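Long-range contacts in chemotaxis transducer (Pseudomonas aeruginosa, PDB 6GCV), which senses nitrate for chemotaxis, probably by binding it directly in its PilJ-type domain, the ligand-binding part of a methyl-accepting chemoreceptor: residues Val23-Gln27 with Ser61-Leu65; Gln27-Gln32 with Leu122-Asn127; Ala38-Arg42 with Gln102-Ser108; Ile55-Glu59 with Trp93-Arg97; Met77-Ile82 with Leu132-Ala137. All coordinates share one frame. Where two conformers were deposited one is given. Numbering follows the deposited sequence.

Interaction 1: residues Val23-Gln27 with Ser61-Leu65; sequences VAGAQ and SAADL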
# COMPACT_ATOMS: atom_id res chain seq x y z
N VAL A 23 3.58 -9.56 5.12
CA VAL A 23 4.77 -8.76 4.90
C VAL A 23 4.96 -8.47 3.41
O VAL A 23 5.27 -7.33 3.02
CB VAL A 23 5.98 -9.44 5.55
CG1 VAL A 23 7.30 -8.90 5.05
CG2 VAL A 23 5.90 -9.31 7.06
N ALA A 24 4.76 -9.48 2.58
CA ALA A 24 4.87 -9.26 1.14
C ALA A 24 3.80 -8.26 0.65
O ALA A 24 4.08 -7.37 -0.14
CB ALA A 24 4.78 -10.59 0.40
N GLY A 25 2.54 -8.44 1.09
CA GLY A 25 1.51 -7.51 0.69
C GLY A 25 1.81 -6.09 1.14
O GLY A 25 1.62 -5.13 0.35
N ALA A 26 2.31 -5.93 2.35
CA ALA A 26 2.61 -4.60 2.87
C ALA A 26 3.68 -3.88 2.04
O ALA A 26 3.71 -2.66 2.04
CB ALA A 26 2.98 -4.65 4.34
N GLN A 27 4.53 -4.63 1.34
CA GLN A 27 5.50 -3.98 0.44
C GLN A 27 4.77 -3.10 -0.58
O GLN A 27 5.27 -2.05 -1.00
CB GLN A 27 6.35 -5.00 -0.30
CG GLN A 27 7.25 -5.89 0.54
CD GLN A 27 8.31 -5.10 1.27
OE1 GLN A 27 8.01 -4.34 2.21
NE2 GLN A 27 9.58 -5.29 0.86
N SER A 61 11.76 -5.72 5.28
CA SER A 61 10.90 -6.77 4.78
C SER A 61 11.51 -7.48 3.59
O SER A 61 11.39 -8.70 3.50
CB SER A 61 9.53 -6.21 4.43
OG SER A 61 8.86 -5.87 5.61
N ALA A 62 12.16 -6.75 2.68
CA ALA A 62 12.77 -7.38 1.51
C ALA A 62 13.83 -8.40 1.94
O ALA A 62 13.87 -9.50 1.41
CB ALA A 62 13.34 -6.35 0.56
N ALA A 63 14.64 -8.01 2.94
CA ALA A 63 15.67 -8.91 3.42
C ALA A 63 15.05 -10.11 4.14
O ALA A 63 15.52 -11.25 3.98
CB ALA A 63 16.63 -8.17 4.34
N ASP A 64 13.98 -9.89 4.90
CA ASP A 64 13.29 -10.98 5.55
C ASP A 64 12.71 -11.98 4.56
O ASP A 64 12.72 -13.19 4.81
CB ASP A 64 12.20 -10.44 6.47
CG ASP A 64 12.74 -9.71 7.70
OD1 ASP A 64 13.90 -9.94 8.08
OD2 ASP A 64 11.95 -8.94 8.32
N LEU A 65 12.13 -11.48 3.46
CA LEU A 65 11.58 -12.36 2.43
C LEU A 65 12.68 -13.13 1.70
O LEU A 65 12.47 -14.28 1.29
CB LEU A 65 10.74 -11.55 1.44
CG LEU A 65 9.43 -10.96 2.01
CD1 LEU A 65 8.87 -9.90 1.09
CD2 LEU A 65 8.42 -12.06 2.21
O HOH W 1 6.51 -5.23 4.27

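Interaction 2: residues Gln27-Gln32 with Leu122-Asn127; sequences QRMLSQ and LLGELN. With NO3 (nitrate ion), chain D.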
# COMPACT_ATOMS: atom_id res chain seq x y z
N GLN A 27 4.53 -4.63 1.34
CA GLN A 27 5.50 -3.98 0.44
C GLN A 27 4.77 -3.10 -0.58
O GLN A 27 5.27 -2.05 -1.00
CB GLN A 27 6.35 -5.00 -0.30
CG GLN A 27 7.25 -5.89 0.54
CD GLN A 27 8.31 -5.10 1.27
OE1 GLN A 27 8.01 -4.34 2.21
NE2 GLN A 27 9.58 -5.29 0.86
N ARG A 28 3.64 -3.59 -1.07
CA ARG A 28 2.84 -2.84 -2.03
C ARG A 28 2.47 -1.47 -1.45
O ARG A 28 2.70 -0.42 -2.07
CB ARG A 28 1.55 -3.58 -2.39
CG ARG A 28 1.76 -4.98 -2.98
CD ARG A 28 0.45 -5.67 -3.33
NE ARG A 28 -0.35 -5.92 -2.13
CZ ARG A 28 -1.39 -6.75 -2.10
NH1 ARG A 28 -1.71 -7.46 -3.17
NH2 ARG A 28 -2.08 -6.93 -0.97
N MET A 29 1.96 -1.48 -0.24
CA MET A 29 1.61 -0.25 0.45
C MET A 29 2.83 0.64 0.66
O MET A 29 2.76 1.86 0.41
CB MET A 29 0.95 -0.58 1.78
CG MET A 29 0.55 0.62 2.61
SD MET A 29 1.91 1.33 3.58
CE MET A 29 2.16 0.04 4.77
N LEU A 30 3.94 0.03 1.12
CA LEU A 30 5.08 0.86 1.45
C LEU A 30 5.60 1.60 0.21
O LEU A 30 6.03 2.76 0.31
CB LEU A 30 6.18 0.03 2.10
CG LEU A 30 5.84 -0.50 3.50
CD1 LEU A 30 6.82 -1.56 3.92
CD2 LEU A 30 5.80 0.60 4.55
N SER A 31 5.58 0.93 -0.94
CA SER A 31 6.03 1.58 -2.16
C SER A 31 5.27 2.87 -2.44
O SER A 31 5.83 3.81 -3.00
CB SER A 31 5.95 0.61 -3.35
OG SER A 31 4.62 0.42 -3.84
N GLN A 32 3.99 2.87 -2.09
CA GLN A 32 3.15 4.04 -2.32
C GLN A 32 3.31 5.11 -1.22
O GLN A 32 3.34 6.30 -1.51
CB GLN A 32 1.69 3.59 -2.49
CG GLN A 32 1.52 2.57 -3.59
CD GLN A 32 2.01 3.09 -4.90
OE1 GLN A 32 1.36 3.98 -5.46
NE2 GLN A 32 3.16 2.60 -5.38
N LEU A 122 6.71 -0.65 -10.13
CA LEU A 122 7.15 -1.38 -8.94
C LEU A 122 5.96 -2.02 -8.23
O LEU A 122 5.99 -3.18 -7.83
CB LEU A 122 7.95 -0.50 -7.99
CG LEU A 122 8.35 -1.15 -6.67
CD1 LEU A 122 9.23 -2.34 -6.90
CD2 LEU A 122 9.06 -0.16 -5.76
N LEU A 123 4.90 -1.22 -8.06
CA LEU A 123 3.68 -1.73 -7.42
C LEU A 123 3.18 -2.99 -8.12
O LEU A 123 2.85 -4.00 -7.46
CB LEU A 123 2.62 -0.62 -7.42
CG LEU A 123 1.25 -1.03 -6.92
CD1 LEU A 123 1.28 -1.54 -5.51
CD2 LEU A 123 0.29 0.13 -7.06
N GLY A 124 3.17 -2.95 -9.45
CA GLY A 124 2.71 -4.11 -10.23
C GLY A 124 3.56 -5.34 -9.98
O GLY A 124 3.05 -6.45 -9.88
N GLU A 125 4.87 -5.14 -9.94
CA GLU A 125 5.78 -6.27 -9.71
C GLU A 125 5.71 -6.81 -8.30
O GLU A 125 5.86 -8.01 -8.09
CB GLU A 125 7.21 -5.95 -10.11
CG GLU A 125 7.31 -5.59 -11.60
CD GLU A 125 6.91 -6.70 -12.55
OE1 GLU A 125 6.91 -7.90 -12.19
OE2 GLU A 125 6.62 -6.38 -13.72
N LEU A 126 5.43 -5.93 -7.34
CA LEU A 126 5.20 -6.39 -5.98
C LEU A 126 3.91 -7.17 -5.89
O LEU A 126 3.81 -8.16 -5.17
CB LEU A 126 5.18 -5.21 -5.01
CG LEU A 126 6.53 -4.54 -4.79
CD1 LEU A 126 6.37 -3.17 -4.13
CD2 LEU A 126 7.47 -5.44 -4.02
N ASN A 127 2.87 -6.71 -6.58
CA ASN A 127 1.64 -7.46 -6.62
C ASN A 127 1.87 -8.83 -7.26
O ASN A 127 1.32 -9.84 -6.82
CB ASN A 127 0.58 -6.69 -7.36
CG ASN A 127 -0.77 -7.26 -7.15
OD1 ASN A 127 -1.19 -7.49 -6.01
ND2 ASN A 127 -1.47 -7.47 -8.22
N NO3 D . -1.02 -4.36 1.11
O1 NO3 D . -1.29 -5.52 1.45
O2 NO3 D . -0.69 -3.47 2.00
O3 NO3 D . -1.06 -3.92 -0.09

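Interaction 3: residues Ala38-Arg42 with Gln102-Ser108; sequences ALQLR and QVAQPAS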
# COMPACT_ATOMS: atom_id res chain seq x y z
N ALA A 38 7.86 11.38 -0.29
CA ALA A 38 8.84 12.10 -1.11
C ALA A 38 8.22 13.29 -1.81
O ALA A 38 8.85 14.36 -1.92
CB ALA A 38 9.48 11.14 -2.10
N LEU A 39 7.00 13.12 -2.33
CA LEU A 39 6.32 14.23 -2.99
C LEU A 39 5.99 15.36 -2.00
O LEU A 39 6.09 16.55 -2.33
CB LEU A 39 5.04 13.74 -3.69
CG LEU A 39 5.30 12.80 -4.88
CD1 LEU A 39 4.01 12.07 -5.22
CD2 LEU A 39 5.82 13.53 -6.08
N GLN A 40 5.64 15.00 -0.78
CA GLN A 40 5.39 16.01 0.23
C GLN A 40 6.67 16.81 0.60
O GLN A 40 6.64 18.02 0.80
CB GLN A 40 4.75 15.39 1.45
CG GLN A 40 4.20 16.43 2.41
CD GLN A 40 3.18 15.83 3.35
OE1 GLN A 40 2.46 14.89 3.00
NE2 GLN A 40 3.11 16.36 4.56
N LEU A 41 7.79 16.10 0.65
CA LEU A 41 9.09 16.75 0.79
C LEU A 41 9.36 17.66 -0.41
O LEU A 41 9.87 18.80 -0.23
CB LEU A 41 10.21 15.71 0.94
CG LEU A 41 10.27 15.08 2.34
CD1 LEU A 41 10.94 13.72 2.36
CD2 LEU A 41 11.01 16.03 3.31
N ARG A 42 9.02 17.24 -1.62
CA ARG A 42 9.24 18.13 -2.75
C ARG A 42 8.48 19.44 -2.63
O ARG A 42 8.95 20.50 -3.05
CB ARG A 42 8.89 17.41 -4.06
CG ARG A 42 9.40 18.16 -5.27
CD ARG A 42 9.34 17.34 -6.54
NE ARG A 42 10.00 17.98 -7.64
CZ ARG A 42 11.33 18.08 -7.77
NH1 ARG A 42 12.12 17.42 -6.95
NH2 ARG A 42 11.83 18.77 -8.77
N GLN A 102 15.86 11.84 -5.18
CA GLN A 102 15.86 13.04 -6.03
C GLN A 102 14.54 13.81 -5.92
O GLN A 102 14.54 15.02 -5.78
CB GLN A 102 16.11 12.65 -7.47
CG GLN A 102 17.51 12.08 -7.69
CD GLN A 102 18.59 13.03 -7.25
OE1 GLN A 102 19.47 12.66 -6.45
NE2 GLN A 102 18.57 14.24 -7.76
N VAL A 103 13.42 13.10 -5.97
CA VAL A 103 12.11 13.73 -5.86
C VAL A 103 11.99 14.52 -4.60
O VAL A 103 11.45 15.63 -4.59
CB VAL A 103 10.99 12.67 -5.96
CG1 VAL A 103 9.63 13.25 -5.56
CG2 VAL A 103 10.95 12.12 -7.39
N ALA A 104 12.50 13.97 -3.50
CA ALA A 104 12.36 14.58 -2.19
C ALA A 104 13.14 15.89 -2.00
O ALA A 104 12.94 16.57 -1.00
CB ALA A 104 12.75 13.58 -1.12
N GLN A 105 14.06 16.20 -2.92
CA GLN A 105 14.85 17.42 -2.87
C GLN A 105 14.13 18.52 -3.66
O GLN A 105 14.03 18.42 -4.88
CB GLN A 105 16.22 17.18 -3.47
CG GLN A 105 17.08 16.21 -2.70
CD GLN A 105 18.37 15.91 -3.41
OE1 GLN A 105 19.11 16.81 -3.73
NE2 GLN A 105 18.66 14.67 -3.59
N PRO A 106 13.63 19.57 -2.99
CA PRO A 106 12.83 20.55 -3.72
C PRO A 106 13.47 21.18 -4.92
O PRO A 106 12.78 21.56 -5.85
CB PRO A 106 12.46 21.57 -2.65
CG PRO A 106 12.44 20.76 -1.39
CD PRO A 106 13.61 19.81 -1.54
N ALA A 107 14.79 21.36 -4.87
CA ALA A 107 15.52 22.08 -5.91
C ALA A 107 16.14 21.19 -6.96
O ALA A 107 16.89 21.67 -7.80
CB ALA A 107 16.58 22.98 -5.30
N SER A 108 15.83 19.89 -6.94
CA SER A 108 16.40 18.98 -7.95
C SER A 108 15.69 19.03 -9.29
O SER A 108 14.57 19.55 -9.41
CB SER A 108 16.41 17.56 -7.42
OG SER A 108 15.06 17.09 -7.43
O HOH W 2 10.13 21.94 -5.31

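Interaction 4: residues Ile55-Glu59 with Trp93-Arg97; sequences IAQYE and WGRYR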
# COMPACT_ATOMS: atom_id res chain seq x y z
N ILE A 55 11.21 3.69 3.96
CA ILE A 55 12.19 2.99 3.14
C ILE A 55 12.83 1.85 3.95
O ILE A 55 12.97 0.74 3.45
CB ILE A 55 13.24 3.95 2.58
CG1 ILE A 55 12.58 4.89 1.56
CG2 ILE A 55 14.41 3.20 1.98
CD1 ILE A 55 13.46 6.00 1.07
N ALA A 56 13.17 2.11 5.21
CA ALA A 56 13.77 1.09 6.06
C ALA A 56 12.82 -0.07 6.30
O ALA A 56 13.24 -1.23 6.28
CB ALA A 56 14.23 1.68 7.39
N GLN A 57 11.53 0.22 6.48
CA GLN A 57 10.55 -0.89 6.64
C GLN A 57 10.53 -1.77 5.38
O GLN A 57 10.49 -3.01 5.47
CB GLN A 57 9.17 -0.35 6.94
CG GLN A 57 8.96 0.28 8.28
CD GLN A 57 8.87 -0.70 9.43
OE1 GLN A 57 9.00 -1.92 9.31
NE2 GLN A 57 8.65 -0.13 10.60
N TYR A 58 10.51 -1.13 4.21
CA TYR A 58 10.51 -1.87 2.96
C TYR A 58 11.76 -2.76 2.86
O TYR A 58 11.69 -3.94 2.50
CB TYR A 58 10.40 -0.93 1.76
CG TYR A 58 10.53 -1.64 0.43
CD1 TYR A 58 11.74 -2.01 -0.07
CD2 TYR A 58 9.41 -2.05 -0.26
CE1 TYR A 58 11.85 -2.80 -1.20
CE2 TYR A 58 9.51 -2.78 -1.44
CZ TYR A 58 10.75 -3.16 -1.89
OH TYR A 58 10.85 -3.94 -3.03
N GLU A 59 12.91 -2.18 3.18
CA GLU A 59 14.17 -2.92 3.00
C GLU A 59 14.28 -4.01 4.02
O GLU A 59 14.85 -5.07 3.73
CB GLU A 59 15.35 -1.98 3.05
CG GLU A 59 15.42 -1.08 1.82
CD GLU A 59 16.74 -0.43 1.57
OE1 GLU A 59 17.70 -0.63 2.34
OE2 GLU A 59 16.86 0.21 0.51
N TRP A 93 13.47 -1.82 -7.63
CA TRP A 93 13.58 -1.10 -6.37
C TRP A 93 14.82 -0.22 -6.31
O TRP A 93 14.76 0.93 -5.89
CB TRP A 93 13.54 -2.10 -5.19
CG TRP A 93 14.01 -1.50 -3.91
CD1 TRP A 93 15.11 -1.82 -3.22
CD2 TRP A 93 13.41 -0.44 -3.20
NE1 TRP A 93 15.23 -1.03 -2.11
CE2 TRP A 93 14.18 -0.16 -2.09
CE3 TRP A 93 12.23 0.29 -3.39
CZ2 TRP A 93 13.85 0.82 -1.19
CZ3 TRP A 93 11.93 1.27 -2.49
CH2 TRP A 93 12.73 1.53 -1.41
N GLY A 94 15.98 -0.74 -6.71
CA GLY A 94 17.18 0.10 -6.67
C GLY A 94 17.04 1.39 -7.43
O GLY A 94 17.45 2.46 -6.98
N ARG A 95 16.44 1.32 -8.61
CA ARG A 95 16.24 2.51 -9.42
C ARG A 95 15.19 3.42 -8.81
O ARG A 95 15.34 4.64 -8.80
CB ARG A 95 15.88 2.11 -10.85
CG ARG A 95 17.04 1.44 -11.59
CD ARG A 95 16.69 1.03 -13.01
NE ARG A 95 15.95 -0.23 -13.09
CZ ARG A 95 16.50 -1.45 -13.18
NH1 ARG A 95 17.82 -1.60 -13.15
NH2 ARG A 95 15.73 -2.53 -13.27
N TYR A 96 14.12 2.85 -8.30
CA TYR A 96 13.06 3.64 -7.66
C TYR A 96 13.57 4.36 -6.44
O TYR A 96 13.24 5.54 -6.21
CB TYR A 96 11.91 2.70 -7.29
CG TYR A 96 10.68 3.35 -6.70
CD1 TYR A 96 9.91 4.26 -7.42
CD2 TYR A 96 10.25 3.02 -5.44
CE1 TYR A 96 8.75 4.80 -6.87
CE2 TYR A 96 9.09 3.52 -4.90
CZ TYR A 96 8.32 4.39 -5.62
OH TYR A 96 7.10 4.85 -5.14
N ARG A 97 14.37 3.67 -5.63
CA ARG A 97 14.90 4.29 -4.41
C ARG A 97 15.74 5.51 -4.75
O ARG A 97 15.65 6.55 -4.10
CB ARG A 97 15.70 3.25 -3.61
CG ARG A 97 16.19 3.77 -2.27
CD ARG A 97 17.07 2.74 -1.64
NE ARG A 97 18.18 2.45 -2.52
CZ ARG A 97 18.71 1.25 -2.70
NH1 ARG A 97 18.25 0.18 -2.03
NH2 ARG A 97 19.72 1.12 -3.53

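Interaction 5: residues Met77-Ile82 with Leu132-Ala137; sequences MGAPEI and LMSARA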
# COMPACT_ATOMS: atom_id res chain seq x y z
N MET A 77 10.88 -18.42 0.90
CA MET A 77 10.27 -19.26 -0.10
C MET A 77 11.27 -19.41 -1.22
O MET A 77 11.57 -18.46 -1.94
CB MET A 77 8.96 -18.67 -0.59
CG MET A 77 7.92 -18.48 0.49
SD MET A 77 6.29 -17.91 -0.13
CE MET A 77 5.66 -19.45 -0.84
N GLY A 78 11.82 -20.62 -1.32
CA GLY A 78 12.94 -20.89 -2.22
C GLY A 78 12.57 -21.28 -3.64
O GLY A 78 13.44 -21.48 -4.46
N ALA A 79 11.28 -21.39 -3.94
CA ALA A 79 10.83 -21.75 -5.27
C ALA A 79 11.50 -20.86 -6.29
O ALA A 79 11.51 -19.66 -6.12
CB ALA A 79 9.32 -21.61 -5.38
N PRO A 80 12.01 -21.44 -7.39
CA PRO A 80 12.78 -20.60 -8.31
C PRO A 80 12.01 -19.41 -8.90
O PRO A 80 12.59 -18.36 -9.06
CB PRO A 80 13.20 -21.57 -9.43
CG PRO A 80 13.13 -22.91 -8.80
CD PRO A 80 12.02 -22.86 -7.80
N GLU A 81 10.73 -19.59 -9.21
CA GLU A 81 9.95 -18.49 -9.78
C GLU A 81 9.74 -17.37 -8.78
O GLU A 81 9.65 -16.19 -9.17
CB GLU A 81 8.61 -18.97 -10.37
CG GLU A 81 7.47 -19.29 -9.40
CD GLU A 81 7.58 -20.63 -8.68
OE1 GLU A 81 8.55 -21.39 -8.93
OE2 GLU A 81 6.66 -20.92 -7.86
N ILE A 82 9.67 -17.71 -7.48
CA ILE A 82 9.46 -16.70 -6.45
C ILE A 82 10.78 -15.97 -6.22
O ILE A 82 10.81 -14.75 -6.21
CB ILE A 82 8.92 -17.30 -5.14
CG1 ILE A 82 7.51 -17.91 -5.38
CG2 ILE A 82 8.81 -16.22 -4.07
CD1 ILE A 82 6.94 -18.65 -4.18
N LEU A 132 2.44 -14.81 -6.84
CA LEU A 132 3.23 -16.04 -6.95
C LEU A 132 3.36 -16.74 -5.59
O LEU A 132 3.30 -17.98 -5.50
CB LEU A 132 4.62 -15.74 -7.50
CG LEU A 132 4.67 -15.29 -8.95
CD1 LEU A 132 6.09 -14.82 -9.25
CD2 LEU A 132 4.28 -16.40 -9.91
N MET A 133 3.58 -15.95 -4.55
CA MET A 133 3.69 -16.51 -3.19
C MET A 133 2.40 -17.19 -2.77
O MET A 133 2.44 -18.31 -2.25
CB MET A 133 4.08 -15.43 -2.19
CG MET A 133 5.52 -14.95 -2.37
SD MET A 133 5.90 -13.51 -1.35
CE MET A 133 5.79 -14.21 0.29
N SER A 134 1.28 -16.54 -3.04
CA SER A 134 -0.01 -17.10 -2.66
C SER A 134 -0.33 -18.35 -3.46
O SER A 134 -0.88 -19.29 -2.93
CB SER A 134 -1.11 -16.06 -2.85
OG SER A 134 -0.94 -15.07 -1.89
N ALA A 135 0.02 -18.36 -4.73
CA ALA A 135 -0.23 -19.53 -5.56
C ALA A 135 0.47 -20.77 -4.99
O ALA A 135 -0.06 -21.80 -4.96
CB ALA A 135 0.22 -19.30 -6.99
N ARG A 136 1.73 -20.49 -4.55
CA ARG A 136 2.52 -21.63 -4.02
C ARG A 136 2.00 -22.03 -2.65
O ARG A 136 1.93 -23.21 -2.34
CB ARG A 136 4.00 -21.23 -3.92
CG ARG A 136 4.93 -22.24 -3.28
CD ARG A 136 4.76 -23.67 -3.76
NE ARG A 136 5.81 -24.49 -3.18
CZ ARG A 136 5.72 -25.08 -2.00
NH1 ARG A 136 4.59 -25.00 -1.32
NH2 ARG A 136 6.74 -25.78 -1.53
N ALA A 137 1.65 -21.05 -1.83
CA ALA A 137 1.25 -21.31 -0.45
C ALA A 137 -0.15 -21.91 -0.32
O ALA A 137 -0.39 -22.69 0.56
CB ALA A 137 1.33 -20.01 0.35
O HOH W 3 3.69 -19.91 -7.49

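Interaction 1: residues Val23-Gln27 with Ser61-Leu65
Two antiparallel helices of the four-helix bundle that forms this PilJ domain meet here, in a buried contact that mixes apolar packing with a bridging water. Residues Val23-Gln27 belong to helix 18-42 and Ser61-Leu65 to helix 48-67. The short axes approach to 10.0 Å and run at 141° to each other, so the helices splay rather than lie fully alongside. The closest backbones are those of Val23 and Ser61, with CA atoms 6.4 Å apart.

The apolar part centres on Leu65, whose side chain reaches back across the gap. Its CG lies 4.2 Å from CG1 of Val23, and its CD1 is 4.2 Å from CB of Ala24; the small alanine leaves room for the leucine. Behind this pair, Met133 of helix 112-137 touches both Ala24 and Leu65 and closes the core.

The polar part lies beside Gln27, which folds over with chi1 and chi2 both m. Its amide NE2 is hydrogen-bonded to the backbone oxygen of Tyr58, one turn before Ser61, while Ser61 OG also meets Arg72. No direct hydrogen bond joins the two segments, and water 1 makes the connection instead. It donates to Val23 O and to Gln27 OE1, each at 2.7 Å, and accepts a hydrogen bond from Ser61 OG at 2.8 Å.

Interaction 2: residues Gln27-Gln32 with Leu122-Asn127
In the middle of the four-helix bundle, helix 18-42 and helix 112-137 run side by side; the axes of segments 27-32 and 122-127 approach to 9.1 Å, at 171° between their N-to-C directions. Several side chains pack with their inner carbons while their conformations carry the polar ends to other partners. Gln27 leaves CB near Leu126 (3.9 Å to CD2), but its m, m chain carries the amide away to the backbone oxygen of Tyr58. Ser31, in the p rotamer, folds OG back onto its own helix, donating to Arg28 O at 2.7 Å and leaving CB to face Leu126 CD1 at 3.9 Å. Gln32 curls so that NE2 donates to Ser31 OG at 3.0 Å, while its OE1 meets Arg36 of the second subunit.

From the opposing helix, Leu123 CD1 reaches Arg28 CB at 3.7 Å. Arg28 then bends at chi3 (m), bringing its guanidinium to the subunit interface. NH1 donates to Asn127 OD1 at 2.9 Å and also meets Asn22 of the second subunit. The nitrate is held as well by Arg28 of the second subunit, an arrangement consistent with direct ligand sensing across the dimer. Within this chain, Arg28 NE donates to nitrate O3 and Arg28 NH2 to nitrate O1, both at 2.9 Å, the second almost straight at 179°.

Interaction 3: residues Ala38-Arg42 with Gln102-Ser108
At one end of the four-helix bundle, the last turn of helix 18-42 fits against the end of helix 80-103 and the type I beta turn Gln105-Ser108. Small residues let the backbones come close: the CA atoms of Ala38 and Ala104 are 4.4 Å apart, and a CA-H...O contact runs from Ala104 CA to Ala38 O (3.5 Å). Val103 fits as a bump between Ala38 and Leu39, its CG1 4.1 Å from Ala38 CB and 3.9 Å from Leu39 CD2. Ala104 CB sits in the notch between Ala38 and Leu41, 3.9 Å from Leu41 CB. Leu41 also packs on Leu51, and the sodium ion bound by Glu37 and Asp47 lies about 4 Å from its side chain. The Pro106 ring lies against the helix end, CG 3.4 Å from Leu41 O, and water 2 bridges Arg42 O and Pro106 O.

Arg42, the residue most covered by the other segment, extends with chi1 to chi3 all t, placing its guanidinium in a hollow of backbone oxygens, with Pro106 O over one face. Arg42 NH1 donates to Val103 O and Ser108 OG, both at 3.0 Å, and its NH2 to Ser108 O at 2.9 Å.

Interaction 4: residues Ile55-Glu59 with Trp93-Arg97
A salt bridge between Glu59 and Arg97 is the strongest link between these two helices, with Arg97 NH1 donating to Glu59 OE2 at 2.9 Å. The same carboxylate oxygen also takes a weak hydrogen bond from Trp93 NE1 at 3.3 Å, so one acceptor serves both residues, which sit one turn apart on their helix. Both donors approach OE2 from the edges of their planar groups, leaving the indole faces available for packing.

One face is covered by Tyr58. Its ring and the six-membered ring of Trp93 form a face-to-face stack, centroids 4.1 Å apart and planes tilted by 29°, with Tyr58 CE1 3.5 Å from Trp93 CD2. Ile55 closes on the edge of the indole, its CG2 4.0 Å from Trp93 CZ2.

The segments run antiparallel at 173°, but their axes stay 12.9 Å apart, and large aromatic side chains span that width. Ile55-Glu59 lies on helix 48-67 and Trp93-Arg97 on helix 80-103 of the four-helix bundle. The aromatic pair reaches inward: Tyr58 and Trp93 both rest on Met34 of helix 18-42, and they meet Leu126 and Leu122 respectively on helix 112-137, so this stack ties together all four helices.

Interaction 5: residues Met77-Ile82 with Leu132-Ala137
Near the end of the four-helix bundle where both modelled chain ends lie, the loop leading into helix 80-103, together with its first turn, packs on the last turns of helix 112-137. Ala79 occupies the N-cap position, and the chain changes there from the loop carrying Met77 to the helix containing Ile82.

Apolar contacts dominate. Ile82 sits nearest in backbone terms, its CA 6.3 Å from that of Leu132, and spreads over three residues of the opposing helix: CG1 lies 4.2 Å from Leu132 CB, CG2 3.9 Å from Met133 CG, and CD1 3.9 Å from Arg136 CB. Met77 reaches in from the loop. Its SD is 3.8 Å from Met133 CE, while its own methyl CE rests 3.8 Å from Arg136 CG, so the arginine joins in through its aliphatic chain. Met133 continues inward to Ile21 and Ala24 of helix 18-42, and Met77 and Ala137 both touch Ile16 of the N-terminal loop.

Direct polar links between the segments are absent; Met77 O is hydrogen-bonded to Arg86 NH1 of helix 80-103. At the exposed rim Glu81, in the conformer given, is linked across by water 3, which donates to Glu81 OE2 at 3.2 Å and to Leu132 O at 2.8 Å.

How the interactions relate
Interactions 1 and 2 are the buried ones; they share Gln27 and pair helix 18-42 with two different partners. Interaction 4 joins helix 48-67, also used in interaction 1, to helix 80-103, and touches interaction 2 through Ser31 O and Tyr96 OH, 2.7 Å apart. Interactions 3 and 5 lie on opposite sides of the centre, about 36 Å apart between centres, and both engage an end of helix 80-103. Interaction 3 has three arginine hydrogen bonds, two to backbone oxygens, whereas interaction 5 is mostly apolar and meets interaction 1 through Met133. Charged groups serve as a salt bridge at the edge of interaction 4, as nitrate-binding Arg28 in interaction 2 and as Arg42 in interaction 3.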